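PDB 5FYP: phosphoinositol-specific phospholipase C, which probably cleaves phosphoinositides at the phosphodiester bond, in a calcium-dependent manner, to release diacylglycerol and an inositol phosphate. Local coordinates for residues 17-26 with 258-269. Numbering follows the deposited sequence.
Sequences FNGIAQVACH and IGRVWGDDEVSF
Phe269 lays one face of its ring against Val23: CG2 of the valine sits over the ring centre, 3.6 Å from the centroid in a CH-pi contact only 12° off the normal. With its CG anti to the backbone N (chi1 -179°), Phe269 reaches out from the first turn of helix 269-274 and lies along strand 20-25, where its CE1 comes 4.0 Å from Ala21 CB and its edge meets the carbonyl of Ala21. A second apolar patch forms where Ile258 CD1 packs 3.8 Å from Phe17 CD2, the two side chains crossing at about a right angle, and also touches Asn18. Strands 20-25 and 258-262 are not neighbours: strand 279-282 runs between them, parallel to both, in one wall of the TIM-barrel-type fold of this phospholipase family. Arg260, extended from CG to NE, reaches across strand 279-282, and its NH2 makes a weak hydrogen bond of 3.4 Å to Cys25 O, while water 1 links its NE to the same oxygen. NH2 also forms a salt bridge to the calcium ligand Glu48. Near the metal, His26 has Trp262 CB above one ring face, offset toward the rim; at its ND1, 2.8 Å away, water 2 also joins Gly263 N and Asp265 OD1.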
loop_
_atom_site.group_PDB
_atom_site.type_symbol
_atom_site.label_atom_id
_atom_site.label_comp_id
_atom_site.label_asym_id
_atom_site.label_seq_id
_atom_site.Cartn_x
_atom_site.Cartn_y
_atom_site.Cartn_z
ATOM N N PHE A 17 10.705 5.777 7.842
ATOM C CA PHE A 17 10.009 5.430 6.601
ATOM C C PHE A 17 9.199 6.578 6.027
ATOM O O PHE A 17 9.125 6.749 4.809
ATOM C CB PHE A 17 9.130 4.209 6.860
ATOM C CG PHE A 17 8.504 3.603 5.611
ATOM C CD1 PHE A 17 9.271 2.938 4.686
ATOM C CD2 PHE A 17 7.144 3.714 5.376
ATOM C CE1 PHE A 17 8.694 2.381 3.562
ATOM C CE2 PHE A 17 6.563 3.154 4.252
ATOM C CZ PHE A 17 7.327 2.482 3.328
ATOM N N ASN A 18 8.579 7.363 6.912
ATOM C CA ASN A 18 7.797 8.519 6.489
ATOM C C ASN A 18 8.634 9.652 5.894
ATOM O O ASN A 18 8.080 10.541 5.257
ATOM C CB ASN A 18 6.931 9.038 7.628
ATOM C CG ASN A 18 7.754 9.410 8.835
ATOM O OD1 ASN A 18 8.433 8.557 9.438
ATOM N ND2 ASN A 18 7.639 10.651 9.262
ATOM N N GLY A 19 9.950 9.617 6.120
ATOM C CA GLY A 19 10.866 10.585 5.498
ATOM C C GLY A 19 11.495 10.134 4.214
ATOM O O GLY A 19 12.427 10.813 3.739
ATOM N N ILE A 20 11.008 9.035 3.636
ATOM C CA ILE A 20 11.569 8.469 2.416
ATOM C C ILE A 20 10.567 8.631 1.260
ATOM O O ILE A 20 9.381 8.312 1.394
ATOM C CB ILE A 20 11.928 6.986 2.616
ATOM C CG1 ILE A 20 12.941 6.808 3.748
ATOM C CG2 ILE A 20 12.434 6.387 1.321
ATOM C CD1 ILE A 20 13.218 5.381 4.118
ATOM N N ALA A 21 11.078 9.125 0.142
ATOM C CA ALA A 21 10.346 9.227 -1.121
ATOM C C ALA A 21 10.698 8.034 -2.009
ATOM O O ALA A 21 11.870 7.635 -2.117
ATOM C CB ALA A 21 10.689 10.505 -1.841
ATOM N N GLN A 22 9.691 7.534 -2.702
ATOM C CA GLN A 22 9.825 6.389 -3.580
ATOM C C GLN A 22 9.101 6.596 -4.888
ATOM O O GLN A 22 7.975 7.134 -4.931
ATOM C CB GLN A 22 9.210 5.132 -2.951
ATOM C CG GLN A 22 9.725 4.768 -1.589
ATOM C CD GLN A 22 9.205 3.407 -1.166
ATOM O OE1 GLN A 22 9.200 2.436 -1.956
ATOM N NE2 GLN A 22 8.795 3.303 0.078
ATOM N N VAL A 23 9.655 6.018 -5.933
ATOM C CA VAL A 23 8.906 5.674 -7.146
ATOM C C VAL A 23 8.146 4.380 -6.849
ATOM O O VAL A 23 8.736 3.389 -6.405
ATOM C CB VAL A 23 9.865 5.441 -8.323
ATOM C CG1 VAL A 23 9.122 5.033 -9.576
ATOM C CG2 VAL A 23 10.700 6.699 -8.585
ATOM N N ALA A 24 6.846 4.414 -7.104
ATOM C CA ALA A 24 5.963 3.260 -6.970
ATOM C C ALA A 24 5.438 2.907 -8.345
ATOM O O ALA A 24 5.386 3.733 -9.257
ATOM C CB ALA A 24 4.817 3.584 -6.028
ATOM N N CYS A 25 4.994 1.660 -8.508
ATOM C CA CYS A 25 4.318 1.313 -9.739
ATOM C C CYS A 25 2.872 1.797 -9.708
ATOM O O CYS A 25 2.355 2.098 -8.675
ATOM C CB CYS A 25 4.359 -0.193 -9.995
ATOM S SG CYS A 25 3.007 -1.112 -9.274
ATOM N N HIS A 26 2.237 1.816 -10.869
ATOM C CA HIS A 26 0.806 1.981 -10.978
ATOM C C HIS A 26 0.264 0.765 -11.745
ATOM O O HIS A 26 0.582 0.585 -12.926
ATOM C CB HIS A 26 0.444 3.285 -11.671
ATOM C CG HIS A 26 -1.018 3.620 -11.614
ATOM N ND1 HIS A 26 -1.478 4.838 -12.027
ATOM C CD2 HIS A 26 -2.107 2.935 -11.188
ATOM C CE1 HIS A 26 -2.794 4.877 -11.885
ATOM N NE2 HIS A 26 -3.198 3.736 -11.389
ATOM N N ILE A 258 1.762 8.127 5.404
ATOM C CA ILE A 258 2.391 7.816 4.121
ATOM C C ILE A 258 1.448 8.197 2.999
ATOM O O ILE A 258 0.366 7.582 2.824
ATOM C CB ILE A 258 2.801 6.348 4.018
ATOM C CG1 ILE A 258 3.650 5.910 5.203
ATOM C CG2 ILE A 258 3.508 6.083 2.701
ATOM C CD1 ILE A 258 4.898 6.720 5.438
ATOM N N GLY A 259 1.834 9.207 2.218
ATOM C CA GLY A 259 1.025 9.690 1.096
ATOM C C GLY A 259 1.407 9.038 -0.194
ATOM O O GLY A 259 2.594 8.949 -0.514
ATOM N N ARG A 260 0.391 8.647 -0.962
ATOM C CA ARG A 260 0.579 8.111 -2.317
ATOM C C ARG A 260 -0.192 8.989 -3.286
ATOM O O ARG A 260 -1.346 9.346 -3.026
ATOM C CB ARG A 260 0.095 6.679 -2.417
ATOM C CG ARG A 260 0.295 6.052 -3.789
ATOM C CD ARG A 260 0.220 4.526 -3.712
ATOM N NE ARG A 260 0.354 3.836 -4.993
ATOM C CZ ARG A 260 -0.620 3.703 -5.851
ATOM N NH1 ARG A 260 -1.791 4.294 -5.643
ATOM N NH2 ARG A 260 -0.405 2.994 -6.961
ATOM N N VAL A 261 0.469 9.333 -4.398
ATOM C CA VAL A 261 -0.156 10.102 -5.482
ATOM C C VAL A 261 -0.109 9.291 -6.758
ATOM O O VAL A 261 0.983 8.866 -7.183
ATOM C CB VAL A 261 0.512 11.460 -5.706
ATOM C CG1 VAL A 261 -0.030 12.143 -6.954
ATOM C CG2 VAL A 261 0.309 12.332 -4.483
ATOM N N TRP A 262 -1.269 9.076 -7.366
ATOM C CA TRP A 262 -1.392 8.334 -8.606
ATOM C C TRP A 262 -1.948 9.236 -9.708
ATOM O O TRP A 262 -2.605 10.240 -9.426
ATOM C CB TRP A 262 -2.272 7.083 -8.396
ATOM C CG TRP A 262 -3.637 7.390 -7.897
ATOM C CD1 TRP A 262 -4.039 7.517 -6.618
ATOM C CD2 TRP A 262 -4.787 7.639 -8.707
ATOM N NE1 TRP A 262 -5.371 7.858 -6.565
ATOM C CE2 TRP A 262 -5.851 7.914 -7.844
ATOM C CE3 TRP A 262 -5.016 7.642 -10.092
ATOM C CZ2 TRP A 262 -7.146 8.207 -8.313
ATOM C CZ3 TRP A 262 -6.305 7.931 -10.566
ATOM C CH2 TRP A 262 -7.339 8.215 -9.672
ATOM N N GLY A 263 -1.646 8.876 -10.952
ATOM C CA GLY A 263 -2.144 9.589 -12.106
ATOM C C GLY A 263 -1.347 10.796 -12.521
ATOM O O GLY A 263 -1.794 11.523 -13.393
ATOM N N ASP A 264 -0.183 11.000 -11.930
ATOM C CA ASP A 264 0.603 12.226 -12.178
ATOM C C ASP A 264 1.916 11.897 -12.884
ATOM O O ASP A 264 2.953 12.463 -12.595
ATOM C CB ASP A 264 0.853 12.977 -10.873
ATOM C CG ASP A 264 1.191 14.435 -11.071
ATOM O OD1 ASP A 264 0.692 15.041 -12.066
ATOM O OD2 ASP A 264 1.867 15.018 -10.205
ATOM N N ASP A 265 1.813 11.086 -13.927
ATOM C CA ASP A 265 2.984 10.517 -14.581
ATOM C C ASP A 265 3.893 11.495 -15.309
ATOM O O ASP A 265 5.043 11.166 -15.588
ATOM C CB ASP A 265 2.546 9.441 -15.592
ATOM C CG ASP A 265 1.863 8.280 -14.905
ATOM O OD1 ASP A 265 0.699 8.505 -14.460
ATOM O OD2 ASP A 265 2.506 7.239 -14.743
ATOM N N GLU A 266 3.369 12.649 -15.703
ATOM C CA GLU A 266 4.167 13.615 -16.489
ATOM C C GLU A 266 4.947 14.557 -15.602
ATOM O O GLU A 266 5.671 15.393 -16.108
ATOM C CB GLU A 266 3.278 14.356 -17.461
ATOM C CG GLU A 266 2.867 13.491 -18.653
ATOM C CD GLU A 266 1.861 12.403 -18.349
ATOM O OE1 GLU A 266 0.759 12.725 -17.839
ATOM O OE2 GLU A 266 2.134 11.245 -18.679
ATOM N N VAL A 267 4.851 14.375 -14.294
ATOM C CA VAL A 267 5.651 15.092 -13.308
ATOM C C VAL A 267 6.753 14.157 -12.801
ATOM O O VAL A 267 6.507 13.010 -12.490
ATOM C CB VAL A 267 4.755 15.622 -12.185
ATOM C CG1 VAL A 267 5.566 16.209 -11.035
ATOM C CG2 VAL A 267 3.793 16.656 -12.763
ATOM N N SER A 268 7.980 14.652 -12.769
ATOM C CA SER A 268 9.138 13.843 -12.445
ATOM C C SER A 268 9.191 13.418 -10.993
ATOM O O SER A 268 8.551 14.026 -10.115
ATOM C CB SER A 268 10.415 14.600 -12.751
ATOM O OG SER A 268 10.595 15.622 -11.792
ATOM N N PHE A 269 9.993 12.397 -10.734
ATOM C CA PHE A 269 10.222 11.956 -9.363
ATOM C C PHE A 269 10.798 13.081 -8.530
ATOM O O PHE A 269 10.358 13.347 -7.397
ATOM C CB PHE A 269 11.113 10.706 -9.337
ATOM C CG PHE A 269 11.411 10.140 -7.959
ATOM C CD1 PHE A 269 10.437 10.056 -6.960
ATOM C CD2 PHE A 269 12.669 9.609 -7.699
ATOM C CE1 PHE A 269 10.763 9.499 -5.732
ATOM C CE2 PHE A 269 12.982 9.047 -6.476
ATOM C CZ PHE A 269 12.021 8.993 -5.488
HETATM O O HOH W 1 2.102 1.371 -5.887
HETATM O O HOH W 2 0.138 7.059 -12.296
#